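Local coordinates for protein mitochondrial association factor 1 (Toxoplasma gondii, PDB 6BXS) that belongs to a parasite family tied to host mitochondrial association and probably has a macro-domain fold of the kind that binds ADP-ribose in relatives, at residues 14-19 with 243-248; 21-26 with 263-268; 51-56 with 172-177; 117-122 with 154-159; 147-152 with 198-203. All blocks are in the same frame, centred on the assembly; numbering follows the deposited sequence.

In the fold
Five contacts join distant parts of one mixed sheet and the helices packed on it. From the N terminus, the turn 14-19 between the first two strands reaches helix 230-248 (contact 1), and strand 19-24 reaches the C-terminal helix (contact 2); these two loops cross and touch through Leu-16 and Val-21. Both enclose all that follows. Contact 3 closes the span between the loops after strands 45-50 and 166-170. Contact 4, tying 117-122 to 154-159, nests inside it. Contact 5, strand 147-152 with helix 179-202, crosses both contacts 3 and 4 and meets contact 4 along neighbouring strands, while a sulfate ion joins it to contact 1.

Contact 1: 14-19 with 243-248; sequences TCLGDR and AAITRF. With SO4 (sulfate ion), chain G.
Ile-245 packs under the end of Arg-19, and the tight part of this contact is confined to that meeting. The CG2 methyl of Ile-245 lies over one face of the guanidinium, toward its rim, and comes within 3.3 Å of Arg-19 NH1. With chi1 at -67°, CG2 is anti to the backbone N, and the isoleucine directs this methyl at the arginine, whose chain is extended from CG to NE; the two side chains run past each other in opposite directions. The group above the methyl is held in place from its own side: Arg-19 NH1 donates to Leu-16 O at 2.8 Å, with an N-H...O angle of 155°. The acceptor lies in the guanidinium plane, whereas the donor stands about 40° above the plane of the carbonyl. Arg-19 NH2 also forms a salt bridge with Asp-249, just past the helix.

The setting is a beta-hairpin turn, between antiparallel strands 8-13 and 19-24, resting against the last turns of helix 230-248. Beside the arginine the packing is looser: Leu-16 CD2 and Ile-245 CG1 are 4.2 Å apart. Toward solvent, Thr-14 OG1 makes a weak bond of 3.2 Å to Asp-18 OD1. On the helix, the exposed Arg-247 turns elsewhere, and its NH1 and NH2 both donate to O1 of a sulfate ion, at 2.7 Å from NH1.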
# COMPACT_ATOMS: atom_id res chain seq x y z
N THR A 14 1.69 -18.72 12.66
CA THR A 14 2.72 -19.69 12.37
C THR A 14 2.83 -19.91 10.86
O THR A 14 3.86 -20.36 10.36
CB THR A 14 2.46 -21.04 13.07
OG1 THR A 14 3.59 -21.90 12.90
CG2 THR A 14 1.22 -21.71 12.51
N CYS A 15 1.76 -19.60 10.14
CA CYS A 15 1.77 -19.69 8.68
C CYS A 15 2.59 -18.55 8.07
O CYS A 15 2.88 -18.56 6.88
CB CYS A 15 0.35 -19.69 8.11
SG CYS A 15 -0.52 -18.10 8.25
N LEU A 16 2.93 -17.57 8.90
CA LEU A 16 3.76 -16.44 8.48
C LEU A 16 5.09 -16.42 9.23
O LEU A 16 5.63 -15.35 9.52
CB LEU A 16 3.02 -15.12 8.70
CG LEU A 16 1.64 -14.98 8.04
CD1 LEU A 16 1.04 -13.62 8.38
CD2 LEU A 16 1.73 -15.16 6.54
N GLY A 17 5.61 -17.60 9.55
CA GLY A 17 6.87 -17.71 10.25
C GLY A 17 6.80 -17.16 11.67
O GLY A 17 7.76 -16.57 12.16
N ASP A 18 5.65 -17.36 12.31
CA ASP A 18 5.44 -16.95 13.70
C ASP A 18 5.55 -15.44 13.89
O ASP A 18 6.07 -14.97 14.90
CB ASP A 18 6.44 -17.65 14.63
CG ASP A 18 6.36 -19.16 14.53
OD1 ASP A 18 5.24 -19.70 14.52
OD2 ASP A 18 7.43 -19.81 14.47
N ARG A 19 5.07 -14.68 12.91
CA ARG A 19 5.05 -13.23 13.00
C ARG A 19 3.78 -12.73 13.67
O ARG A 19 2.71 -13.32 13.50
CB ARG A 19 5.18 -12.60 11.61
CG ARG A 19 6.58 -12.64 11.03
CD ARG A 19 6.60 -12.17 9.59
NE ARG A 19 7.96 -12.14 9.04
CZ ARG A 19 8.67 -13.22 8.73
NH1 ARG A 19 8.15 -14.43 8.90
NH2 ARG A 19 9.89 -13.10 8.25
N ALA A 243 2.63 -15.80 0.71
CA ALA A 243 3.63 -15.96 -0.34
C ALA A 243 4.70 -14.88 -0.25
O ALA A 243 5.88 -15.16 -0.46
CB ALA A 243 2.96 -15.93 -1.71
N ALA A 244 4.29 -13.66 0.06
CA ALA A 244 5.21 -12.53 0.15
C ALA A 244 6.16 -12.68 1.33
O ALA A 244 7.36 -12.40 1.21
CB ALA A 244 4.44 -11.23 0.25
N ILE A 245 5.63 -13.10 2.47
CA ILE A 245 6.46 -13.30 3.66
C ILE A 245 7.47 -14.42 3.42
O ILE A 245 8.63 -14.31 3.79
CB ILE A 245 5.59 -13.63 4.90
CG1 ILE A 245 4.73 -12.43 5.29
CG2 ILE A 245 6.46 -14.07 6.07
CD1 ILE A 245 5.51 -11.18 5.68
N THR A 246 7.00 -15.50 2.80
CA THR A 246 7.87 -16.62 2.45
C THR A 246 8.98 -16.18 1.50
O THR A 246 10.12 -16.62 1.62
CB THR A 246 7.07 -17.76 1.79
OG1 THR A 246 6.25 -18.40 2.78
CG2 THR A 246 7.99 -18.81 1.17
N ARG A 247 8.63 -15.32 0.55
CA ARG A 247 9.59 -14.85 -0.45
C ARG A 247 10.70 -14.01 0.16
O ARG A 247 11.89 -14.28 -0.05
CB ARG A 247 8.87 -14.06 -1.54
CG ARG A 247 9.77 -13.21 -2.44
CD ARG A 247 10.84 -14.03 -3.15
NE ARG A 247 11.48 -13.27 -4.22
CZ ARG A 247 12.61 -12.58 -4.10
NH1 ARG A 247 13.25 -12.53 -2.94
NH2 ARG A 247 13.10 -11.93 -5.14
N PHE A 248 10.33 -12.99 0.93
CA PHE A 248 11.28 -11.98 1.38
C PHE A 248 11.74 -12.15 2.83
O PHE A 248 12.75 -11.57 3.22
CB PHE A 248 10.69 -10.58 1.18
CG PHE A 248 10.46 -10.21 -0.26
CD1 PHE A 248 11.53 -9.92 -1.09
CD2 PHE A 248 9.18 -10.17 -0.79
CE1 PHE A 248 11.33 -9.59 -2.42
CE2 PHE A 248 8.97 -9.83 -2.12
CZ PHE A 248 10.05 -9.55 -2.93
S SO4 G . 16.14 -11.08 -2.48
O1 SO4 G . 15.20 -10.83 -3.57
O2 SO4 G . 17.25 -10.12 -2.56
O3 SO4 G . 15.46 -10.91 -1.20
O4 SO4 G . 16.67 -12.44 -2.58

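Contact 2: 21-26 with 263-268; sequences VIFFGP and TALRGL. With SO4 (sulfate ion), chain H.
Phe-23 packs against Leu-265 and Leu-268 from a strand of the sheet in this macro-domain protein, where strand 19-24 is flanked by the C-terminal helix 263-276. Strand 21-24 and helix 263-268 run 144° apart in direction, with axes 9.3 Å apart at closest approach. From CB, which points at the helix, the chain continues with CG anti to the carbonyl carbon (chi1 -58°), and this brings the ring over the helix surface. Phe-23 CG lies 3.7 Å from Leu-265 CD1, and Phe-23 CD1 and CE1 are the next atoms under that methyl, which stands over the ring centre. Phe-23 CD2 and CE2 approach the helix backbone, CE2 being 3.6 Å from Leu-265 CA. Leu-265 CD1 makes a CH-pi contact, 3.6 Å from the centroid of the Phe-23 ring and 12° off its normal. Phe-256 of the neighbouring strand also meets this ring, nearly parallel to it. At the far end, Phe-23 CZ meets Leu-268 CD1 edge-on, in the ring plane, at 3.6 Å.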
# COMPACT_ATOMS: atom_id res chain seq x y z
N VAL A 21 0.88 -10.06 13.63
CA VAL A 21 0.20 -9.14 12.74
C VAL A 21 -0.83 -8.34 13.53
O VAL A 21 -1.56 -8.90 14.35
CB VAL A 21 -0.51 -9.86 11.58
CG1 VAL A 21 -1.16 -8.86 10.64
CG2 VAL A 21 0.49 -10.73 10.81
N ILE A 22 -0.87 -7.04 13.28
CA ILE A 22 -1.84 -6.16 13.93
C ILE A 22 -3.09 -6.00 13.07
O ILE A 22 -2.99 -5.74 11.87
CB ILE A 22 -1.24 -4.77 14.21
CG1 ILE A 22 -0.21 -4.86 15.34
CG2 ILE A 22 -2.33 -3.77 14.60
CD1 ILE A 22 0.75 -3.70 15.38
N PHE A 23 -4.25 -6.16 13.70
CA PHE A 23 -5.53 -5.90 13.05
C PHE A 23 -6.29 -4.85 13.85
O PHE A 23 -6.92 -5.17 14.86
CB PHE A 23 -6.36 -7.18 12.93
CG PHE A 23 -5.67 -8.27 12.17
CD1 PHE A 23 -4.83 -9.16 12.82
CD2 PHE A 23 -5.86 -8.41 10.80
CE1 PHE A 23 -4.20 -10.17 12.12
CE2 PHE A 23 -5.23 -9.41 10.10
CZ PHE A 23 -4.40 -10.30 10.76
N PHE A 24 -6.21 -3.60 13.41
CA PHE A 24 -6.86 -2.51 14.12
C PHE A 24 -8.36 -2.72 14.19
O PHE A 24 -8.98 -3.14 13.21
CB PHE A 24 -6.55 -1.17 13.45
CG PHE A 24 -5.15 -0.68 13.68
CD1 PHE A 24 -4.78 -0.14 14.90
CD2 PHE A 24 -4.20 -0.77 12.68
CE1 PHE A 24 -3.49 0.31 15.12
CE2 PHE A 24 -2.91 -0.32 12.88
CZ PHE A 24 -2.56 0.22 14.10
N GLY A 25 -8.93 -2.44 15.35
CA GLY A 25 -10.37 -2.53 15.54
C GLY A 25 -11.02 -1.24 15.09
O GLY A 25 -10.33 -0.35 14.58
N PRO A 26 -12.34 -1.11 15.28
CA PRO A 26 -13.05 0.07 14.79
C PRO A 26 -12.62 1.34 15.53
O PRO A 26 -12.52 1.32 16.76
CB PRO A 26 -14.52 -0.24 15.07
CG PRO A 26 -14.57 -1.62 15.64
CD PRO A 26 -13.20 -1.99 16.09
N THR A 263 -12.68 -8.58 7.23
CA THR A 263 -12.37 -9.60 6.24
C THR A 263 -10.88 -9.93 6.18
O THR A 263 -10.51 -11.09 5.96
CB THR A 263 -12.85 -9.16 4.84
OG1 THR A 263 -14.29 -9.18 4.82
CG2 THR A 263 -12.33 -10.07 3.74
N ALA A 264 -10.03 -8.93 6.38
CA ALA A 264 -8.58 -9.16 6.37
C ALA A 264 -8.20 -10.15 7.47
O ALA A 264 -7.45 -11.10 7.24
CB ALA A 264 -7.83 -7.85 6.55
N LEU A 265 -8.74 -9.92 8.66
CA LEU A 265 -8.52 -10.80 9.80
C LEU A 265 -9.03 -12.22 9.52
O LEU A 265 -8.29 -13.19 9.68
CB LEU A 265 -9.22 -10.23 11.04
CG LEU A 265 -9.16 -11.06 12.32
CD1 LEU A 265 -7.73 -11.24 12.79
CD2 LEU A 265 -10.00 -10.41 13.41
N ARG A 266 -10.28 -12.33 9.09
CA ARG A 266 -10.90 -13.64 8.87
C ARG A 266 -10.18 -14.47 7.82
O ARG A 266 -10.06 -15.69 7.96
CB ARG A 266 -12.36 -13.47 8.44
CG ARG A 266 -13.32 -13.20 9.59
CD ARG A 266 -14.67 -13.84 9.31
NE ARG A 266 -15.78 -13.07 9.86
CZ ARG A 266 -17.05 -13.46 9.82
NH1 ARG A 266 -17.38 -14.61 9.26
NH2 ARG A 266 -17.99 -12.68 10.34
N GLY A 267 -9.70 -13.82 6.77
CA GLY A 267 -9.00 -14.51 5.70
C GLY A 267 -7.72 -15.16 6.21
O GLY A 267 -7.42 -16.30 5.88
N LEU A 268 -6.98 -14.42 7.03
CA LEU A 268 -5.72 -14.92 7.58
C LEU A 268 -5.96 -15.94 8.68
O LEU A 268 -5.19 -16.89 8.83
CB LEU A 268 -4.88 -13.75 8.10
CG LEU A 268 -3.98 -13.08 7.05
CD1 LEU A 268 -3.44 -11.75 7.57
CD2 LEU A 268 -2.83 -14.00 6.65
S SO4 H . -15.04 -17.20 7.46
O1 SO4 H . -15.82 -18.01 6.54
O2 SO4 H . -14.65 -15.95 6.80
O3 SO4 H . -15.84 -16.89 8.64
O4 SO4 H . -13.84 -17.94 7.87

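Contact 3: 51-56 with 172-177; sequences GTYGLF and APFGNA
Tyr-53 reaches across to the loop 172-177 with its hydroxyl, and the polar part of the contact is a single hydrogen bond. Tyr-53 OH donates to Ala-172 O at 3.1 Å, with a C=O...O angle of 148° and the donor tilted 22° from the carbonyl plane. Ala-172 O lies near the plane of the tyrosine ring, at its edge, 3.2 Å from Tyr-53 CE1. Both segments are loops that follow strands of the central sheet, after 45-50 and after 166-170, neighbours running parallel; in macro-domain relatives, loops of this kind typically line the ADP-ribose site. Each holds a type I turn: one from Thr-52 to Leu-55, the other from Phe-174 to Ala-177. Tyr-53 occupies the second position of its turn, and CG anti to the carbonyl carbon (chi1 -57°) carries the ring out of the turn toward 172-177.

Van der Waals contact falls on Phe-174: its CB is 3.2 Å from Tyr-53 OH and 4.2 Å from Tyr-53 CZ, while its ring leads away, edge toward the hydroxyl.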
# COMPACT_ATOMS: atom_id res chain seq x y z
N GLY A 51 -4.50 2.53 -4.45
CA GLY A 51 -4.38 3.41 -5.60
C GLY A 51 -5.39 3.17 -6.70
O GLY A 51 -6.09 2.16 -6.72
N THR A 52 -5.44 4.12 -7.63
CA THR A 52 -6.33 4.05 -8.78
C THR A 52 -5.56 3.56 -10.00
O THR A 52 -4.33 3.66 -10.05
CB THR A 52 -6.96 5.41 -9.10
OG1 THR A 52 -5.91 6.35 -9.37
CG2 THR A 52 -7.79 5.91 -7.92
N TYR A 53 -6.28 3.04 -10.99
CA TYR A 53 -5.67 2.55 -12.21
C TYR A 53 -5.03 3.68 -13.02
O TYR A 53 -4.15 3.43 -13.85
CB TYR A 53 -6.72 1.81 -13.05
CG TYR A 53 -7.38 0.68 -12.30
CD1 TYR A 53 -6.63 -0.41 -11.86
CD2 TYR A 53 -8.74 0.70 -12.00
CE1 TYR A 53 -7.22 -1.44 -11.16
CE2 TYR A 53 -9.33 -0.33 -11.30
CZ TYR A 53 -8.57 -1.40 -10.88
OH TYR A 53 -9.15 -2.44 -10.18
N GLY A 54 -5.45 4.91 -12.75
CA GLY A 54 -4.86 6.08 -13.40
C GLY A 54 -3.67 6.64 -12.65
O GLY A 54 -3.03 7.58 -13.12
N LEU A 55 -3.38 6.08 -11.47
CA LEU A 55 -2.16 6.38 -10.71
C LEU A 55 -2.10 7.78 -10.11
O LEU A 55 -1.01 8.31 -9.89
CB LEU A 55 -0.93 6.17 -11.59
CG LEU A 55 -0.81 4.85 -12.36
CD1 LEU A 55 0.51 4.81 -13.12
CD2 LEU A 55 -0.92 3.66 -11.42
N PHE A 56 -3.26 8.39 -9.82
CA PHE A 56 -3.28 9.70 -9.18
C PHE A 56 -3.58 9.59 -7.69
O PHE A 56 -4.25 8.66 -7.25
CB PHE A 56 -4.32 10.61 -9.84
CG PHE A 56 -5.74 10.24 -9.50
CD1 PHE A 56 -6.35 10.76 -8.37
CD2 PHE A 56 -6.45 9.38 -10.31
CE1 PHE A 56 -7.65 10.41 -8.05
CE2 PHE A 56 -7.74 9.02 -9.99
CZ PHE A 56 -8.34 9.55 -8.86
N ALA A 172 -4.69 -2.40 -6.95
CA ALA A 172 -5.25 -3.73 -6.75
C ALA A 172 -6.08 -4.17 -7.95
O ALA A 172 -6.62 -3.33 -8.67
CB ALA A 172 -6.10 -3.74 -5.49
N PRO A 173 -6.20 -5.49 -8.16
CA PRO A 173 -7.01 -6.00 -9.28
C PRO A 173 -8.50 -5.78 -9.06
O PRO A 173 -8.98 -5.87 -7.93
CB PRO A 173 -6.67 -7.49 -9.30
CG PRO A 173 -6.28 -7.81 -7.91
CD PRO A 173 -5.59 -6.58 -7.38
N PHE A 174 -9.23 -5.50 -10.14
CA PHE A 174 -10.67 -5.30 -10.06
C PHE A 174 -11.35 -6.64 -9.79
O PHE A 174 -10.93 -7.67 -10.30
CB PHE A 174 -11.20 -4.67 -11.35
CG PHE A 174 -12.64 -4.23 -11.26
CD1 PHE A 174 -13.00 -3.18 -10.44
CD2 PHE A 174 -13.62 -4.88 -11.99
CE1 PHE A 174 -14.32 -2.77 -10.35
CE2 PHE A 174 -14.94 -4.47 -11.91
CZ PHE A 174 -15.29 -3.42 -11.09
N GLY A 175 -12.39 -6.61 -8.97
CA GLY A 175 -13.00 -7.83 -8.47
C GLY A 175 -13.68 -8.70 -9.50
O GLY A 175 -13.78 -9.92 -9.31
N ASN A 176 -14.15 -8.11 -10.59
CA ASN A 176 -14.86 -8.86 -11.61
C ASN A 176 -13.92 -9.71 -12.46
O ASN A 176 -14.37 -10.52 -13.28
CB ASN A 176 -15.67 -7.93 -12.51
CG ASN A 176 -16.89 -7.37 -11.81
OD1 ASN A 176 -17.07 -7.55 -10.60
ND2 ASN A 176 -17.74 -6.68 -12.56
N ALA A 177 -12.62 -9.52 -12.29
CA ALA A 177 -11.63 -10.41 -12.89
C ALA A 177 -11.89 -11.83 -12.41
O ALA A 177 -12.30 -12.03 -11.26
CB ALA A 177 -10.22 -9.97 -12.55

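Contact 4: 117-122 with 154-159; sequences SRVFAR and PEVTPH. With SO4 (sulfate ion), chain E.
Val-119 and Val-156 meet at about a right angle, and their nearest methyls, Val-119 CG1 and Val-156 CG2, lie 4.2 Å apart. Val-156 CG2 sits between its own backbone N and carbonyl carbon, with CG1 swung to the N side (chi1 -56°); this position also brings Val-156 CG2 to 3.3 Å from Val-119 O. The second branch, Val-156 CG1, lies more loosely at 4.1 Å from Arg-118 O. Val-119 CG1, anti to its backbone N, is shared: it also lies over the centre of the Phe-120 ring, 3.6 Å above the plane.

The contact joins the entry to strand 120-126 with the loop that leaves strand 147-152, antiparallel neighbours in the sheet, and a classic beta bulge at Ala-121 and Arg-122 opposite Ile-151 follows directly. Helix 61-76 covers both valines through Ile-70. Before the strand the chain is shaped by Ser-117 OG, which accepts from Val-119 N (3.0 Å) and Phe-120 N, an ST turn combined with an ST motif; the second bond is nearly straight, at 175°.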
# COMPACT_ATOMS: atom_id res chain seq x y z
N SER A 117 9.51 18.88 -7.04
CA SER A 117 8.24 18.74 -6.34
C SER A 117 8.25 19.43 -4.98
O SER A 117 9.31 19.58 -4.36
CB SER A 117 7.88 17.27 -6.15
OG SER A 117 6.63 17.13 -5.49
N ARG A 118 7.07 19.85 -4.52
CA ARG A 118 6.92 20.42 -3.19
C ARG A 118 6.33 19.38 -2.24
O ARG A 118 6.24 19.61 -1.03
CB ARG A 118 6.01 21.66 -3.22
CG ARG A 118 6.24 22.59 -4.40
CD ARG A 118 6.19 24.05 -3.96
NE ARG A 118 5.96 24.96 -5.08
CZ ARG A 118 4.79 25.54 -5.37
NH1 ARG A 118 3.71 25.31 -4.63
NH2 ARG A 118 4.70 26.35 -6.41
N VAL A 119 5.93 18.24 -2.79
CA VAL A 119 5.26 17.19 -2.03
C VAL A 119 6.19 16.02 -1.76
O VAL A 119 6.32 15.57 -0.62
CB VAL A 119 4.01 16.68 -2.78
CG1 VAL A 119 3.38 15.50 -2.05
CG2 VAL A 119 2.99 17.80 -2.94
N PHE A 120 6.83 15.52 -2.81
CA PHE A 120 7.66 14.32 -2.73
C PHE A 120 9.15 14.65 -2.73
O PHE A 120 9.63 15.36 -3.60
CB PHE A 120 7.34 13.38 -3.89
CG PHE A 120 5.88 13.05 -4.01
CD1 PHE A 120 5.28 12.17 -3.13
CD2 PHE A 120 5.10 13.62 -5.01
CE1 PHE A 120 3.94 11.86 -3.23
CE2 PHE A 120 3.76 13.32 -5.12
CZ PHE A 120 3.18 12.44 -4.23
N ALA A 121 9.86 14.12 -1.74
CA ALA A 121 11.31 14.29 -1.65
C ALA A 121 12.03 13.32 -2.57
O ALA A 121 13.01 13.68 -3.24
CB ALA A 121 11.78 14.09 -0.21
N ARG A 122 11.56 12.08 -2.60
CA ARG A 122 12.12 11.06 -3.47
C ARG A 122 11.06 10.00 -3.74
O ARG A 122 10.22 9.72 -2.88
CB ARG A 122 13.36 10.43 -2.84
CG ARG A 122 14.27 9.75 -3.84
CD ARG A 122 15.71 9.80 -3.40
NE ARG A 122 16.62 9.40 -4.48
CZ ARG A 122 17.45 10.22 -5.13
NH1 ARG A 122 17.53 11.51 -4.83
NH2 ARG A 122 18.23 9.73 -6.09
N PRO A 154 9.13 17.38 4.37
CA PRO A 154 8.70 17.68 5.75
C PRO A 154 7.42 18.50 5.81
O PRO A 154 6.68 18.41 6.78
CB PRO A 154 9.88 18.47 6.32
CG PRO A 154 11.05 18.08 5.49
CD PRO A 154 10.51 17.84 4.12
N GLU A 155 7.16 19.30 4.78
CA GLU A 155 6.03 20.23 4.82
C GLU A 155 4.70 19.57 4.43
O GLU A 155 3.67 20.24 4.42
CB GLU A 155 6.29 21.43 3.91
CG GLU A 155 7.57 22.20 4.24
CD GLU A 155 8.81 21.58 3.62
OE1 GLU A 155 8.72 20.47 3.06
OE2 GLU A 155 9.88 22.22 3.70
N VAL A 156 4.73 18.28 4.11
CA VAL A 156 3.50 17.52 3.88
C VAL A 156 3.48 16.24 4.71
O VAL A 156 2.61 15.39 4.54
CB VAL A 156 3.31 17.16 2.39
CG1 VAL A 156 3.34 18.41 1.53
CG2 VAL A 156 4.37 16.16 1.94
N THR A 157 4.44 16.11 5.62
CA THR A 157 4.54 14.93 6.47
C THR A 157 3.43 14.92 7.52
O THR A 157 3.36 15.84 8.34
CB THR A 157 5.91 14.86 7.17
OG1 THR A 157 6.95 14.87 6.19
CG2 THR A 157 6.02 13.61 8.03
N PRO A 158 2.56 13.89 7.51
CA PRO A 158 1.43 13.81 8.44
C PRO A 158 1.79 14.06 9.91
O PRO A 158 2.72 13.44 10.43
CB PRO A 158 0.92 12.38 8.25
CG PRO A 158 1.26 12.06 6.85
CD PRO A 158 2.57 12.75 6.57
N HIS A 159 1.06 14.96 10.55
CA HIS A 159 1.25 15.29 11.96
C HIS A 159 2.63 15.87 12.24
O HIS A 159 3.06 15.94 13.39
CB HIS A 159 1.02 14.04 12.83
CG HIS A 159 -0.22 13.29 12.47
ND1 HIS A 159 -1.48 13.84 12.55
CD2 HIS A 159 -0.40 12.02 12.03
CE1 HIS A 159 -2.38 12.95 12.18
NE2 HIS A 159 -1.75 11.84 11.85
S SO4 E . -4.90 10.81 9.42
O1 SO4 E . -4.71 11.95 8.53
O2 SO4 E . -5.75 9.81 8.76
O3 SO4 E . -5.55 11.25 10.66
O4 SO4 E . -3.60 10.22 9.73

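Contact 5: 147-152 with 198-203; sequences TFLHIL and SEYNKT. With SO4 (sulfate ion), chain D; SO4 (sulfate ion), chain G.
Tyr-200 rests on Leu-149 and Ile-151, two residues of strand 147-152 whose side chains point to the same side of the sheet. Leu-149 CD2 stands over one face of the ring in a CH-pi contact, 4.1 Å from its centroid and 14° off the normal, displaced toward the rim. Its other methyl, CD1, touches the root of the ring, 3.9 Å from Tyr-200 CG. Ile-151 comes to the edge, where CD1 is near the ring plane and 3.5 Å from Tyr-200 OH. Both strand side chains cross the tyrosine at about a right angle.

The next shell fixes the ring. Tyr-200 has CG anti to its backbone N (chi1 165°), which carries the ring from helix 179-202 toward the sheet, where that helix packs on strand 147-152. The hydroxyl is hydrogen-bonded to Lys-209 O, and Phe-124 on the adjacent strand meets the ring edge-to-face. At the helix end, Tyr-200 O accepts from both Thr-203 N and Thr-203 OG1, the latter at 2.6 Å and in the carbonyl plane.

Further out, Asn-201 ND2 donates to O2 of one sulfate ion at 3.1 Å, and Lys-202 NZ donates to another while forming a 3.6 Å salt bridge with Glu-199 OE2. The buried hydroxyl meets Ile-151 CD1 and CG1 across the interface yet keeps its polar partner at Lys-209 O, a combination that would probably fix the ring's tilt.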
# COMPACT_ATOMS: atom_id res chain seq x y z
N THR A 147 3.60 -0.78 -7.82
CA THR A 147 3.82 -0.36 -6.45
C THR A 147 4.83 0.79 -6.40
O THR A 147 5.91 0.70 -6.97
CB THR A 147 4.33 -1.52 -5.57
OG1 THR A 147 3.38 -2.59 -5.61
CG2 THR A 147 4.52 -1.06 -4.13
N PHE A 148 4.45 1.85 -5.69
CA PHE A 148 5.30 3.03 -5.56
C PHE A 148 5.59 3.30 -4.08
O PHE A 148 4.78 2.99 -3.21
CB PHE A 148 4.63 4.24 -6.20
CG PHE A 148 4.15 3.99 -7.60
CD1 PHE A 148 2.87 3.52 -7.84
CD2 PHE A 148 4.99 4.20 -8.68
CE1 PHE A 148 2.43 3.28 -9.12
CE2 PHE A 148 4.55 3.96 -9.97
CZ PHE A 148 3.27 3.50 -10.19
N LEU A 149 6.76 3.87 -3.82
CA LEU A 149 7.16 4.28 -2.48
C LEU A 149 7.69 5.70 -2.53
O LEU A 149 8.58 6.01 -3.33
CB LEU A 149 8.21 3.32 -1.91
CG LEU A 149 8.52 3.41 -0.41
CD1 LEU A 149 9.11 2.09 0.08
CD2 LEU A 149 9.47 4.56 -0.10
N HIS A 150 7.14 6.58 -1.69
CA HIS A 150 7.51 7.99 -1.69
C HIS A 150 8.01 8.45 -0.33
O HIS A 150 7.38 8.20 0.69
CB HIS A 150 6.32 8.86 -2.10
CG HIS A 150 5.71 8.50 -3.42
ND1 HIS A 150 6.27 8.86 -4.63
CD2 HIS A 150 4.58 7.82 -3.72
CE1 HIS A 150 5.52 8.41 -5.61
NE2 HIS A 150 4.49 7.77 -5.09
N ILE A 151 9.15 9.13 -0.33
CA ILE A 151 9.58 9.89 0.83
C ILE A 151 8.99 11.29 0.71
O ILE A 151 9.32 12.03 -0.20
CB ILE A 151 11.12 9.98 0.94
CG1 ILE A 151 11.73 8.58 0.93
CG2 ILE A 151 11.51 10.74 2.21
CD1 ILE A 151 13.24 8.56 0.99
N LEU A 152 8.11 11.64 1.64
CA LEU A 152 7.43 12.93 1.61
C LEU A 152 8.32 14.04 2.15
O LEU A 152 9.15 13.81 3.03
CB LEU A 152 6.13 12.86 2.42
CG LEU A 152 5.08 11.86 1.94
CD1 LEU A 152 3.94 11.79 2.94
CD2 LEU A 152 4.56 12.23 0.56
N SER A 198 11.45 -4.23 1.01
CA SER A 198 12.68 -5.00 1.13
C SER A 198 13.82 -4.35 0.36
O SER A 198 14.91 -4.16 0.88
CB SER A 198 12.47 -6.43 0.63
OG SER A 198 13.70 -7.11 0.52
N GLU A 199 13.55 -4.02 -0.90
CA GLU A 199 14.56 -3.43 -1.76
C GLU A 199 14.93 -2.02 -1.29
O GLU A 199 16.10 -1.64 -1.32
CB GLU A 199 14.06 -3.40 -3.21
CG GLU A 199 15.14 -3.61 -4.25
CD GLU A 199 15.82 -4.96 -4.13
OE1 GLU A 199 15.12 -5.95 -3.84
OE2 GLU A 199 17.05 -5.02 -4.32
N TYR A 200 13.93 -1.26 -0.85
CA TYR A 200 14.16 0.11 -0.40
C TYR A 200 15.00 0.15 0.87
O TYR A 200 15.88 1.01 1.01
CB TYR A 200 12.82 0.82 -0.17
CG TYR A 200 12.95 2.10 0.63
CD1 TYR A 200 13.30 3.30 0.02
CD2 TYR A 200 12.71 2.11 2.00
CE1 TYR A 200 13.41 4.47 0.75
CE2 TYR A 200 12.82 3.28 2.74
CZ TYR A 200 13.17 4.45 2.11
OH TYR A 200 13.27 5.61 2.84
N ASN A 201 14.74 -0.76 1.80
CA ASN A 201 15.48 -0.78 3.06
C ASN A 201 16.95 -1.16 2.87
O ASN A 201 17.77 -0.93 3.75
CB ASN A 201 14.83 -1.74 4.06
CG ASN A 201 13.62 -1.13 4.76
OD1 ASN A 201 13.43 0.09 4.75
ND2 ASN A 201 12.81 -1.98 5.38
N LYS A 202 17.28 -1.74 1.72
CA LYS A 202 18.66 -2.10 1.42
C LYS A 202 19.47 -0.91 0.91
O LYS A 202 20.70 -0.93 0.94
CB LYS A 202 18.72 -3.22 0.37
CG LYS A 202 18.32 -4.59 0.89
CD LYS A 202 18.78 -5.68 -0.07
CE LYS A 202 17.63 -6.56 -0.53
NZ LYS A 202 18.00 -7.32 -1.76
N THR A 203 18.78 0.13 0.44
CA THR A 203 19.45 1.30 -0.12
C THR A 203 20.00 2.20 0.99
O THR A 203 19.69 1.98 2.16
CB THR A 203 18.49 2.12 -1.01
OG1 THR A 203 17.46 2.71 -0.20
CG2 THR A 203 17.86 1.24 -2.07
S SO4 D . 12.87 -5.90 5.55
O1 SO4 D . 12.28 -6.37 4.29
O2 SO4 D . 13.88 -4.88 5.27
O3 SO4 D . 11.82 -5.33 6.39
O4 SO4 D . 13.49 -7.03 6.24
S SO4 G . 16.14 -11.08 -2.48
O1 SO4 G . 15.20 -10.83 -3.57
O2 SO4 G . 17.25 -10.12 -2.56
O3 SO4 G . 15.46 -10.91 -1.20
O4 SO4 G . 16.67 -12.44 -2.58